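Local atomic coordinates of myosin-4 (Saccharomyces cerevisiae, PDB entry 3MMI), a protein that serves as a type V myosin motor in mRNA localization, carrying messages such as ASH1 toward the bud through its partner SHE3. Residues A[53-58]-A[105-110]. Sequence-based numbering, arbitrary orientation.
Sequences GPIHVI and LSNLSR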
# COMPACT_ATOMS: atom_id res chain seq x y z
N GLY A 53 -17.38 5.17 -15.80
CA GLY A 53 -18.79 5.09 -15.93
C GLY A 53 -19.37 5.13 -14.54
O GLY A 53 -20.30 5.92 -14.28
N PRO A 54 -18.86 4.25 -13.64
CA PRO A 54 -19.57 4.13 -12.37
C PRO A 54 -19.54 5.39 -11.58
O PRO A 54 -20.52 5.69 -10.87
CB PRO A 54 -18.84 3.01 -11.64
CG PRO A 54 -18.24 2.19 -12.70
CD PRO A 54 -17.86 3.17 -13.81
N ILE A 55 -18.46 6.15 -11.73
CA ILE A 55 -18.40 7.41 -10.99
C ILE A 55 -19.37 8.41 -11.58
O ILE A 55 -19.85 9.34 -10.92
CB ILE A 55 -16.93 7.99 -10.81
CG1 ILE A 55 -16.90 9.14 -9.80
CG2 ILE A 55 -16.30 8.54 -12.15
CD1 ILE A 55 -17.41 8.75 -8.39
N HIS A 56 -19.68 8.21 -12.85
CA HIS A 56 -20.63 9.07 -13.53
C HIS A 56 -22.05 8.72 -13.04
O HIS A 56 -22.82 9.57 -12.70
CB HIS A 56 -20.46 8.96 -15.06
CG HIS A 56 -21.42 9.84 -15.83
ND1 HIS A 56 -21.26 11.22 -15.88
CD2 HIS A 56 -22.59 9.53 -16.49
CE1 HIS A 56 -22.27 11.73 -16.58
NE2 HIS A 56 -23.10 10.72 -16.95
N VAL A 57 -22.36 7.46 -12.92
CA VAL A 57 -23.68 7.07 -12.49
C VAL A 57 -23.88 7.47 -11.02
O VAL A 57 -24.88 8.14 -10.69
CB VAL A 57 -23.86 5.55 -12.65
CG1 VAL A 57 -25.23 5.08 -12.12
CG2 VAL A 57 -23.71 5.17 -14.04
N ILE A 58 -22.94 7.06 -10.15
CA ILE A 58 -22.98 7.41 -8.72
C ILE A 58 -23.15 8.91 -8.52
O ILE A 58 -23.98 9.37 -7.75
CB ILE A 58 -21.72 6.96 -7.99
CG1 ILE A 58 -21.77 5.46 -7.76
CG2 ILE A 58 -21.64 7.63 -6.59
CD1 ILE A 58 -20.38 4.75 -7.79
N LEU A 105 -10.98 1.51 -7.99
CA LEU A 105 -10.35 2.46 -7.12
C LEU A 105 -10.20 3.75 -7.85
O LEU A 105 -10.40 4.81 -7.29
CB LEU A 105 -9.02 2.00 -6.59
CG LEU A 105 -9.19 0.99 -5.43
CD1 LEU A 105 -8.00 0.12 -5.18
CD2 LEU A 105 -9.70 1.64 -4.13
N SER A 106 -9.90 3.67 -9.13
CA SER A 106 -9.87 4.88 -9.90
C SER A 106 -11.19 5.63 -9.94
O SER A 106 -11.19 6.84 -9.87
CB SER A 106 -9.46 4.56 -11.34
OG SER A 106 -9.30 5.82 -11.96
N ASN A 107 -12.32 4.88 -9.98
CA ASN A 107 -13.68 5.46 -9.93
C ASN A 107 -13.96 6.07 -8.53
O ASN A 107 -14.39 7.19 -8.42
CB ASN A 107 -14.74 4.41 -10.37
CG ASN A 107 -14.96 4.40 -11.93
OD1 ASN A 107 -15.70 5.22 -12.47
ND2 ASN A 107 -14.28 3.47 -12.64
N LEU A 108 -13.72 5.29 -7.47
CA LEU A 108 -14.04 5.76 -6.09
C LEU A 108 -13.18 6.94 -5.71
O LEU A 108 -13.61 7.82 -4.92
CB LEU A 108 -13.82 4.68 -5.05
CG LEU A 108 -14.76 3.49 -5.15
CD1 LEU A 108 -14.49 2.63 -3.93
CD2 LEU A 108 -16.23 3.87 -5.31
N SER A 109 -12.00 6.98 -6.32
CA SER A 109 -11.00 7.94 -5.94
C SER A 109 -11.44 9.34 -6.28
O SER A 109 -10.87 10.31 -5.78
CB SER A 109 -9.60 7.67 -6.53
OG SER A 109 -9.52 8.23 -7.85
N ARG A 110 -12.51 9.45 -7.03
CA ARG A 110 -13.01 10.76 -7.45
C ARG A 110 -14.16 11.24 -6.55
O ARG A 110 -14.58 12.35 -6.68
CB ARG A 110 -13.49 10.68 -8.95
CG ARG A 110 -12.33 10.64 -9.98
CD ARG A 110 -12.55 9.87 -11.25
NE ARG A 110 -11.24 9.42 -11.85
CZ ARG A 110 -10.55 10.21 -12.63
NH1 ARG A 110 -10.98 11.43 -12.83
NH2 ARG A 110 -9.47 9.83 -13.21
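Asn107, near the end of helix 97-108, reaches with its amide group to the start of helix 53-67, and its OD1 accepts a hydrogen bond from the backbone N of Ile55 at 3.0 Å. The donor stands 33° off the carbonyl plane, and the N-H points at the oxygen at 146°. ND2, at the other end of the amide, is bonded to the carbonyl O of Phe103 one turn earlier, so the two bonds together fix which way the amide is turned. The Pro54 ring crosses the Asn107 side chain at about a right angle, bringing CD to 3.3 Å from OD1.

Ile55 slides past Asn107 in the opposite direction. Its CB lies 3.5 Å from Asn107 OD1. There the chain forks: CG2 stays beside OD1 and looks toward Arg110 CD, while CG1, anti to the backbone N (chi1 -169°), passes the backbone O of Asn107 and meets Arg110 CB at 3.8 Å. At the tip, Ile55 CD1 rests 3.4 Å from Asn107 O. The Arg110 chain, bent at chi2, then leads its end away from Ile55, and its NE donates to Ser106 O at 3.3 Å; Ser109 OG approaches the same oxygen from the opposite face of its plane.

An alanine in place of Asn107 would probably leave the Ile55 N-H without this acceptor and open a gap beside the Pro54 ring. The contact joins two helices of the all-helical globular tail, the part of the myosin that follows its motor and coiled coil. An N-H near the start of a helix generally has no acceptor one turn back; here a buried asparagine from another helix supplies one, while the carbons of Pro54 and Ile55 pack around that oxygen and the Asn107 carbonyl O.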